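Side-chain contacts in HTH cro/C1-type domain-containing protein (Pseudomonas aeruginosa, PDB 4O8B), which controls bacterial motility and biofilm formation by modulating the small RNA rsmZ, probably by binding promoter DNA as a transcriptional activator: residues 11-16 with 55-60; 18-23 with 33-38; 49-54 with 59-64. All coordinates share one frame; numbering follows the deposited sequence.

Contact 1: residues 11-16 with 55-60; sequences IRAGYS and MVLQVP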
loop_
_atom_site.group_PDB
_atom_site.type_symbol
_atom_site.label_atom_id
_atom_site.label_comp_id
_atom_site.label_asym_id
_atom_site.label_seq_id
_atom_site.Cartn_x
_atom_site.Cartn_y
_atom_site.Cartn_z
ATOM N N ILE A 11 -2.410 5.241 16.715
ATOM C CA ILE A 11 -3.081 6.302 17.455
ATOM C C ILE A 11 -4.575 6.281 17.162
ATOM O O ILE A 11 -5.397 6.468 18.058
ATOM C CB ILE A 11 -2.519 7.696 17.087
ATOM C CG1 ILE A 11 -1.080 7.829 17.583
ATOM C CG2 ILE A 11 -3.394 8.785 17.689
ATOM C CD1 ILE A 11 -0.427 9.149 17.220
ATOM N N ARG A 12 -4.923 6.053 15.895
ATOM C CA ARG A 12 -6.324 6.008 15.491
ATOM C C ARG A 12 -7.041 4.845 16.162
ATOM O O ARG A 12 -8.214 4.950 16.513
ATOM C CB ARG A 12 -6.430 5.873 13.969
ATOM C CG ARG A 12 -7.867 5.727 13.462
ATOM C CD ARG A 12 -7.915 5.406 11.978
ATOM N NE ARG A 12 -7.582 6.559 11.133
ATOM C CZ ARG A 12 -8.396 7.591 10.915
ATOM N NH1 ARG A 12 -9.599 7.623 11.476
ATOM N NH2 ARG A 12 -8.010 8.585 10.133
ATOM N N ALA A 13 -6.334 3.738 16.341
ATOM C CA ALA A 13 -6.907 2.552 16.969
ATOM C C ALA A 13 -6.903 2.672 18.494
ATOM O O ALA A 13 -7.595 1.925 19.185
ATOM C CB ALA A 13 -6.130 1.312 16.546
ATOM N N GLY A 14 -6.122 3.614 19.007
ATOM C CA GLY A 14 -6.052 3.823 20.443
ATOM C C GLY A 14 -5.221 2.791 21.177
ATOM O O GLY A 14 -5.601 2.334 22.259
ATOM N N TYR A 15 -4.086 2.414 20.596
ATOM C CA TYR A 15 -3.203 1.434 21.223
ATOM C C TYR A 15 -1.885 2.063 21.652
ATOM O O TYR A 15 -1.353 2.940 20.971
ATOM C CB TYR A 15 -2.902 0.279 20.255
ATOM C CG TYR A 15 -4.065 -0.642 19.978
ATOM C CD1 TYR A 15 -4.791 -1.216 21.025
ATOM C CD2 TYR A 15 -4.427 -0.966 18.670
ATOM C CE1 TYR A 15 -5.840 -2.098 20.771
ATOM C CE2 TYR A 15 -5.475 -1.848 18.410
ATOM C CZ TYR A 15 -6.174 -2.405 19.460
ATOM O OH TYR A 15 -7.205 -3.275 19.207
ATOM N N SER A 16 -1.363 1.607 22.784
ATOM C CA SER A 16 -0.088 2.101 23.286
ATOM C C SER A 16 0.965 1.233 22.599
ATOM O O SER A 16 0.673 0.106 22.204
ATOM C CB SER A 16 0.004 1.921 24.806
ATOM O OG SER A 16 0.433 0.609 25.150
ATOM N N MET A 55 -3.987 -6.286 10.319
ATOM C CA MET A 55 -5.188 -6.913 10.859
ATOM C C MET A 55 -5.555 -6.297 12.204
ATOM O O MET A 55 -6.690 -5.874 12.413
ATOM C CB MET A 55 -4.956 -8.418 11.027
ATOM C CG MET A 55 -6.222 -9.221 11.266
ATOM S SD MET A 55 -7.396 -9.057 9.900
ATOM C CE MET A 55 -6.492 -9.882 8.589
ATOM N N VAL A 56 -4.581 -6.247 13.116
ATOM C CA VAL A 56 -4.800 -5.686 14.442
ATOM C C VAL A 56 -5.199 -4.219 14.373
ATOM O O VAL A 56 -6.220 -3.820 14.941
ATOM C CB VAL A 56 -3.533 -5.812 15.314
ATOM C CG1 VAL A 56 -3.766 -5.176 16.674
ATOM C CG2 VAL A 56 -3.155 -7.276 15.468
ATOM N N LEU A 57 -4.396 -3.417 13.680
ATOM C CA LEU A 57 -4.671 -1.987 13.541
ATOM C C LEU A 57 -5.963 -1.716 12.779
ATOM O O LEU A 57 -6.484 -0.601 12.816
ATOM C CB LEU A 57 -3.501 -1.286 12.847
ATOM C CG LEU A 57 -2.351 -0.815 13.741
ATOM C CD1 LEU A 57 -1.204 -0.325 12.871
ATOM C CD2 LEU A 57 -2.842 0.289 14.658
ATOM N N GLN A 58 -6.467 -2.733 12.087
ATOM C CA GLN A 58 -7.702 -2.592 11.321
ATOM C C GLN A 58 -7.558 -1.646 10.135
ATOM O O GLN A 58 -8.504 -0.936 9.777
ATOM C CB GLN A 58 -8.834 -2.105 12.222
ATOM C CG GLN A 58 -9.471 -3.181 13.090
ATOM C CD GLN A 58 -10.363 -4.111 12.296
ATOM O OE1 GLN A 58 -9.895 -4.932 11.502
ATOM N NE2 GLN A 58 -11.675 -3.974 12.498
ATOM N N VAL A 59 -6.376 -1.632 9.523
ATOM C CA VAL A 59 -6.128 -0.781 8.364
ATOM C C VAL A 59 -5.512 -1.599 7.243
ATOM O O VAL A 59 -4.789 -2.570 7.492
ATOM C CB VAL A 59 -5.178 0.392 8.701
ATOM C CG1 VAL A 59 -5.904 1.422 9.542
ATOM C CG2 VAL A 59 -3.953 -0.135 9.443
ATOM N N PRO A 60 -5.794 -1.230 5.982
ATOM C CA PRO A 60 -5.239 -1.952 4.832
ATOM C C PRO A 60 -3.715 -1.939 4.867
ATOM O O PRO A 60 -3.107 -0.908 5.139
ATOM C CB PRO A 60 -5.792 -1.175 3.642
ATOM C CG PRO A 60 -7.095 -0.666 4.156
ATOM C CD PRO A 60 -6.730 -0.187 5.538
#
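Ala-13 and Tyr-15 meet Leu-57 and Val-56 where helices 3-13 and 47-57 end close together. The closest touch is between methyls: Ala-13 CB lies 3.9 Å from Leu-57 CD2, and the same CD2 also comes up to Tyr-15, 4.5 Å from CD2 of the ring. It thus sits between the alanine at the helix end and the tyrosine just beyond it. One ring position further along, Tyr-15 CE2 meets Val-56 twice, with CG1 and the carbonyl O each at 4.1 Å. The Val-56 O and the leucine methyl lie at the edge of the ring, near its plane, and the tyrosine and valine side chains lie at a slant to each other. No hydrogen bond joins the two segments; the touches are apolar, apart from the ring edge near Val-56 O.

Both helices of this Cro/C1-type bundle, 3-13 and 47-57, end in a Schellman motif. Gly-14 and Gln-58 are the positive-phi residues, and each makes a weak backbone bond back into its helix: Gly-14 N to Ile-11 O, 3.1 Å, and Gln-58 N to Met-55 O, 3.2 Å. The turn at Gly-14 throws Tyr-15 back across its own helix end. With CG anti to the carbonyl carbon (chi1 -70°), the ring lies under Ala-13 O, which stands 4.2 Å above its plane, over the centre. Val-56 has CG1 anti to the backbone N (chi1 178°), and this aims the methyl at the tyrosine.

Further out, Arg-10 donates from NH1 to Tyr-15 O. Leu-20 packs on both Val-56 and Leu-57, while Leu-57 also rests on Leu-6 and Ala-9 of helix 3-13, and Leu-23 touches both Tyr-15 and Val-56.

Contact 2: residues 18-23 with 33-38; sequences KQLGML and ARMNQY
The helix-turn-helix unit of this Cro/C1-type domain is formed by helices 17-22 and 28-39, and here the two lean on each other through a glycine and a methionine. Gly-21 and Met-35 have the nearest CA atoms of the two segments, 5.8 Å apart. With no side chain on Gly-21, the thioether arm of Met-35 lies straight against its backbone: Met-35 CG is 3.7 Å from Gly-21 CA, and the terminal CE comes to 3.6 Å from that same atom. The arm reaches the glycine twice because it is folded, bent at both chi2 (-40°) and chi3 (134°), so both CG and CE lie against the glycine.

Leu-20 meets the middle of the arm, its CG standing 4.3 Å from Met-35 SD. On its own helix the sulfur lies at the edge of the Tyr-38 ring, in the ring plane. All three touching residues are buried, and no hydrogen bond crosses between the segments. Helix 47-57 lies against this pair, Leu-20 packing on Leu-53 and Val-56, while Met-26 of the connecting turn touches Met-35.

Close approach of one helix to the next over a glycine, with an apolar side chain of the second helix laid on it, fits the helix-turn-helix, in which helix 28-39 is probably the recognition helix.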
loop_
_atom_site.group_PDB
_atom_site.type_symbol
_atom_site.label_atom_id
_atom_site.label_comp_id
_atom_site.label_asym_id
_atom_site.label_seq_id
_atom_site.Cartn_x
_atom_site.Cartn_y
_atom_site.Cartn_z
ATOM N N LYS A 18 3.064 -0.581 23.625
ATOM C CA LYS A 18 3.146 -1.888 24.253
ATOM C C LYS A 18 1.943 -2.746 23.879
ATOM O O LYS A 18 2.089 -3.931 23.591
ATOM C CB LYS A 18 3.228 -1.735 25.773
ATOM C CG LYS A 18 3.313 -3.058 26.521
ATOM C CD LYS A 18 3.405 -2.838 28.028
ATOM C CE LYS A 18 3.295 -4.154 28.783
ATOM N NZ LYS A 18 3.142 -3.942 30.251
ATOM N N GLN A 19 0.759 -2.151 23.893
ATOM C CA GLN A 19 -0.460 -2.867 23.550
ATOM C C GLN A 19 -0.370 -3.438 22.140
ATOM O O GLN A 19 -0.594 -4.635 21.928
ATOM C CB GLN A 19 -1.687 -1.951 23.663
ATOM C CG GLN A 19 -2.261 -1.856 25.064
ATOM C CD GLN A 19 -3.291 -0.745 25.188
ATOM O OE1 GLN A 19 -3.084 0.360 24.685
ATOM N NE2 GLN A 19 -4.390 -1.021 25.887
ATOM N N LEU A 20 -0.048 -2.587 21.174
ATOM C CA LEU A 20 0.077 -3.035 19.788
ATOM C C LEU A 20 1.147 -4.115 19.709
ATOM O O LEU A 20 0.974 -5.132 19.053
ATOM C CB LEU A 20 0.440 -1.859 18.880
ATOM C CG LEU A 20 0.692 -2.161 17.392
ATOM C CD1 LEU A 20 -0.335 -3.159 16.877
ATOM C CD2 LEU A 20 0.628 -0.871 16.589
ATOM N N GLY A 21 2.266 -3.870 20.404
ATOM C CA GLY A 21 3.355 -4.814 20.409
ATOM C C GLY A 21 2.944 -6.196 20.894
ATOM O O GLY A 21 3.307 -7.208 20.286
ATOM N N MET A 22 2.185 -6.251 21.983
ATOM C CA MET A 22 1.746 -7.529 22.516
ATOM C C MET A 22 0.616 -8.142 21.696
ATOM O O MET A 22 0.514 -9.363 21.581
ATOM C CB MET A 22 1.291 -7.381 23.972
ATOM C CG MET A 22 2.403 -7.013 24.939
ATOM S SD MET A 22 1.954 -7.382 26.645
ATOM C CE MET A 22 0.790 -6.068 26.981
ATOM N N LEU A 23 -0.233 -7.298 21.120
ATOM C CA LEU A 23 -1.340 -7.781 20.309
ATOM C C LEU A 23 -0.853 -8.586 19.109
ATOM O O LEU A 23 -1.647 -9.232 18.419
ATOM C CB LEU A 23 -2.213 -6.618 19.845
ATOM C CG LEU A 23 -3.330 -6.227 20.818
ATOM C CD1 LEU A 23 -3.939 -4.896 20.405
ATOM C CD2 LEU A 23 -4.389 -7.321 20.837
ATOM N N ALA A 33 9.467 -1.559 23.057
ATOM C CA ALA A 33 10.778 -1.294 22.472
ATOM C C ALA A 33 10.771 -1.726 21.008
ATOM O O ALA A 33 11.127 -0.950 20.114
ATOM C CB ALA A 33 11.856 -2.048 23.237
ATOM N N ARG A 34 10.364 -2.973 20.776
ATOM C CA ARG A 34 10.298 -3.530 19.425
ATOM C C ARG A 34 9.480 -2.622 18.508
ATOM O O ARG A 34 9.879 -2.346 17.374
ATOM C CB ARG A 34 9.652 -4.919 19.471
ATOM C CG ARG A 34 10.355 -5.927 20.382
ATOM C CD ARG A 34 11.473 -6.648 19.662
ATOM N NE ARG A 34 10.993 -7.291 18.433
ATOM C CZ ARG A 34 10.183 -8.342 18.397
ATOM N NH1 ARG A 34 9.761 -8.896 19.525
ATOM N NH2 ARG A 34 9.792 -8.837 17.232
ATOM N N MET A 35 8.336 -2.169 19.001
ATOM C CA MET A 35 7.453 -1.292 18.236
ATOM C C MET A 35 8.112 0.031 17.866
ATOM O O MET A 35 8.022 0.481 16.723
ATOM C CB MET A 35 6.163 -1.010 19.005
ATOM C CG MET A 35 5.040 -2.004 18.742
ATOM S SD MET A 35 4.922 -2.495 16.995
ATOM C CE MET A 35 4.751 -4.262 17.152
ATOM N N ASN A 36 8.774 0.656 18.834
ATOM C CA ASN A 36 9.428 1.931 18.581
ATOM C C ASN A 36 10.423 1.805 17.438
ATOM O O ASN A 36 10.544 2.703 16.607
ATOM C CB ASN A 36 10.137 2.428 19.847
ATOM C CG ASN A 36 10.292 3.937 19.861
ATOM O OD1 ASN A 36 9.313 4.672 19.698
ATOM N ND2 ASN A 36 11.519 4.410 20.065
ATOM N N GLN A 37 11.140 0.683 17.394
ATOM C CA GLN A 37 12.111 0.453 16.325
ATOM C C GLN A 37 11.395 0.450 14.977
ATOM O O GLN A 37 11.908 0.983 13.994
ATOM C CB GLN A 37 12.830 -0.879 16.531
ATOM C CG GLN A 37 13.828 -0.883 17.682
ATOM C CD GLN A 37 14.977 0.085 17.456
ATOM O OE1 GLN A 37 14.776 1.295 17.324
ATOM N NE2 GLN A 37 16.195 -0.440 17.419
ATOM N N TYR A 38 10.205 -0.153 14.933
ATOM C CA TYR A 38 9.432 -0.206 13.705
ATOM C C TYR A 38 8.962 1.189 13.296
ATOM O O TYR A 38 9.150 1.612 12.151
ATOM C CB TYR A 38 8.201 -1.105 13.860
ATOM C CG TYR A 38 8.471 -2.594 13.825
ATOM C CD1 TYR A 38 9.557 -3.117 13.115
ATOM C CD2 TYR A 38 7.610 -3.489 14.460
ATOM C CE1 TYR A 38 9.762 -4.491 13.020
ATOM C CE2 TYR A 38 7.805 -4.870 14.368
ATOM C CZ TYR A 38 8.887 -5.362 13.659
ATOM O OH TYR A 38 9.078 -6.720 13.562
#

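Contact 3: residues 49-54 with 59-64; sequences TSEQLA and VPMAYL
Ser-50 meets the far end of Met-61: its CB lies 3.6 Å from the methionine CE. The hydroxyl has other business, bonding to Asn-46 O, just ahead of the helix, and to Tyr-65 OH beyond the second segment; this pins the serine in a buried position while its CB carries the packing. Glu-51 comes next along the helix. Its backbone N is 3.7 Å from the same Met-61 CE, so the methyl nestles against the helix backbone between two successive residues. The methionine reaches this far because its chain leaves with CG anti to the backbone N (chi1 162°) and stays extended until it bends at chi3 (-86°).

Ala-54 carries the most contacts of the helix segment. Its CB touches Met-61 CB at 4.2 Å and Leu-64 CD1 at 4.3 Å, and it comes as near as 3.3 Å to Val-59 O. The alanine carbonyl accepts from Val-59 N at 3.1 Å, with an N-H...O angle of 150° and the donor tilted slightly from the carbonyl plane. That is the wider-spanning bond, from five residues on, of the Schellman motif that ends helix 47-57, and it starts the chain's return along the helix it has just left.

The folded-back 59-64 segment is laid between helices: Val-59 and Tyr-63 both touch helix 3-13 as well as Leu-76 of helix 69-79. Pro-60 and Met-61 also pack on Leu-71 and Pro-67 of the second subunit.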
loop_
_atom_site.group_PDB
_atom_site.type_symbol
_atom_site.label_atom_id
_atom_site.label_comp_id
_atom_site.label_asym_id
_atom_site.label_seq_id
_atom_site.Cartn_x
_atom_site.Cartn_y
_atom_site.Cartn_z
ATOM N N THR A 49 4.742 -10.247 9.527
ATOM C CA THR A 49 4.472 -9.315 10.606
ATOM C C THR A 49 3.602 -8.157 10.127
ATOM O O THR A 49 2.744 -7.658 10.872
ATOM C CB THR A 49 5.778 -8.747 11.187
ATOM O OG1 THR A 49 6.612 -9.827 11.617
ATOM C CG2 THR A 49 5.491 -7.842 12.371
ATOM N N SER A 50 3.820 -7.720 8.895
ATOM C CA SER A 50 3.046 -6.621 8.325
ATOM C C SER A 50 1.566 -6.980 8.282
ATOM O O SER A 50 0.705 -6.151 8.584
ATOM C CB SER A 50 3.532 -6.301 6.909
ATOM O OG SER A 50 4.870 -5.833 6.924
ATOM N N GLU A 51 1.277 -8.226 7.909
ATOM C CA GLU A 51 -0.102 -8.694 7.825
ATOM C C GLU A 51 -0.743 -8.698 9.212
ATOM O O GLU A 51 -1.936 -8.428 9.348
ATOM C CB GLU A 51 -0.138 -10.106 7.228
ATOM C CG GLU A 51 -1.313 -10.356 6.297
ATOM C CD GLU A 51 -1.296 -11.753 5.702
ATOM O OE1 GLU A 51 -0.188 -12.280 5.446
ATOM O OE2 GLU A 51 -2.390 -12.315 5.465
ATOM N N GLN A 52 0.055 -9.006 10.232
ATOM C CA GLN A 52 -0.438 -9.047 11.605
ATOM C C GLN A 52 -0.776 -7.643 12.094
ATOM O O GLN A 52 -1.810 -7.426 12.733
ATOM C CB GLN A 52 0.614 -9.657 12.538
ATOM C CG GLN A 52 1.024 -11.075 12.194
ATOM C CD GLN A 52 2.034 -11.637 13.180
ATOM O OE1 GLN A 52 2.947 -12.374 12.795
ATOM N NE2 GLN A 52 1.865 -11.307 14.451
ATOM N N LEU A 53 0.105 -6.693 11.799
ATOM C CA LEU A 53 -0.086 -5.304 12.198
ATOM C C LEU A 53 -1.320 -4.708 11.549
ATOM O O LEU A 53 -2.110 -4.031 12.205
ATOM C CB LEU A 53 1.146 -4.479 11.824
ATOM C CG LEU A 53 2.410 -4.765 12.640
ATOM C CD1 LEU A 53 3.607 -4.072 12.010
ATOM C CD2 LEU A 53 2.200 -4.285 14.073
ATOM N N ALA A 54 -1.480 -4.958 10.254
ATOM C CA ALA A 54 -2.623 -4.447 9.513
ATOM C C ALA A 54 -3.929 -4.977 10.088
ATOM O O ALA A 54 -4.870 -4.216 10.319
ATOM C CB ALA A 54 -2.503 -4.831 8.041
ATOM N N VAL A 59 -6.376 -1.632 9.523
ATOM C CA VAL A 59 -6.128 -0.781 8.364
ATOM C C VAL A 59 -5.512 -1.599 7.243
ATOM O O VAL A 59 -4.789 -2.570 7.492
ATOM C CB VAL A 59 -5.178 0.392 8.701
ATOM C CG1 VAL A 59 -5.904 1.422 9.542
ATOM C CG2 VAL A 59 -3.953 -0.135 9.443
ATOM N N PRO A 60 -5.794 -1.230 5.982
ATOM C CA PRO A 60 -5.239 -1.952 4.832
ATOM C C PRO A 60 -3.715 -1.939 4.867
ATOM O O PRO A 60 -3.107 -0.908 5.139
ATOM C CB PRO A 60 -5.792 -1.175 3.642
ATOM C CG PRO A 60 -7.095 -0.666 4.156
ATOM C CD PRO A 60 -6.730 -0.187 5.538
ATOM N N MET A 61 -3.112 -3.088 4.597
ATOM C CA MET A 61 -1.658 -3.190 4.590
ATOM C C MET A 61 -1.065 -2.102 3.709
ATOM O O MET A 61 -0.010 -1.541 4.018
ATOM C CB MET A 61 -1.227 -4.566 4.071
ATOM C CG MET A 61 0.226 -4.623 3.627
ATOM S SD MET A 61 0.680 -6.221 2.942
ATOM C CE MET A 61 1.127 -7.107 4.416
ATOM N N ALA A 62 -1.757 -1.806 2.607
ATOM C CA ALA A 62 -1.304 -0.789 1.669
ATOM C C ALA A 62 -1.082 0.560 2.350
ATOM O O ALA A 62 -0.124 1.266 2.039
ATOM C CB ALA A 62 -2.322 -0.639 0.542
ATOM N N TYR A 63 -1.972 0.909 3.274
ATOM C CA TYR A 63 -1.869 2.169 3.993
ATOM C C TYR A 63 -0.497 2.322 4.650
ATOM O O TYR A 63 0.138 3.376 4.550
ATOM C CB TYR A 63 -2.953 2.259 5.068
ATOM C CG TYR A 63 -2.833 3.475 5.957
ATOM C CD1 TYR A 63 -3.042 4.755 5.447
ATOM C CD2 TYR A 63 -2.445 3.351 7.295
ATOM C CE1 TYR A 63 -2.911 5.887 6.261
ATOM C CE2 TYR A 63 -2.311 4.471 8.114
ATOM C CZ TYR A 63 -2.525 5.734 7.583
ATOM O OH TYR A 63 -2.386 6.844 8.380
ATOM N N LEU A 64 -0.060 1.265 5.325
ATOM C CA LEU A 64 1.232 1.271 6.014
ATOM C C LEU A 64 2.402 1.387 5.043
ATOM O O LEU A 64 3.545 1.589 5.455
ATOM C CB LEU A 64 1.366 -0.001 6.848
ATOM C CG LEU A 64 0.255 -0.203 7.889
ATOM C CD1 LEU A 64 0.291 -1.625 8.423
ATOM C CD2 LEU A 64 0.421 0.803 9.013
#

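Overall arrangement
All three contacts lie in the helical DNA-binding domain, and helix 47-57 is common to contacts 1 and 3, whose centres are about 9 Å apart and which share Val-59 and Pro-60. Centre to centre, contact 2 sits about 12 Å from contact 1 and about 14 Å from contact 3. Along the chain it is nested within the loop closed by contact 1, and it closes before contact 3 opens. Leu-20 and Met-35 of contact 2 reach Leu-53 of 49-54, and Leu-23 packs on Tyr-15 and Val-56 of contact 1. Helix 47-57 thus has the helix-turn-helix against it and also carries the segment 59-64 that meets the second subunit.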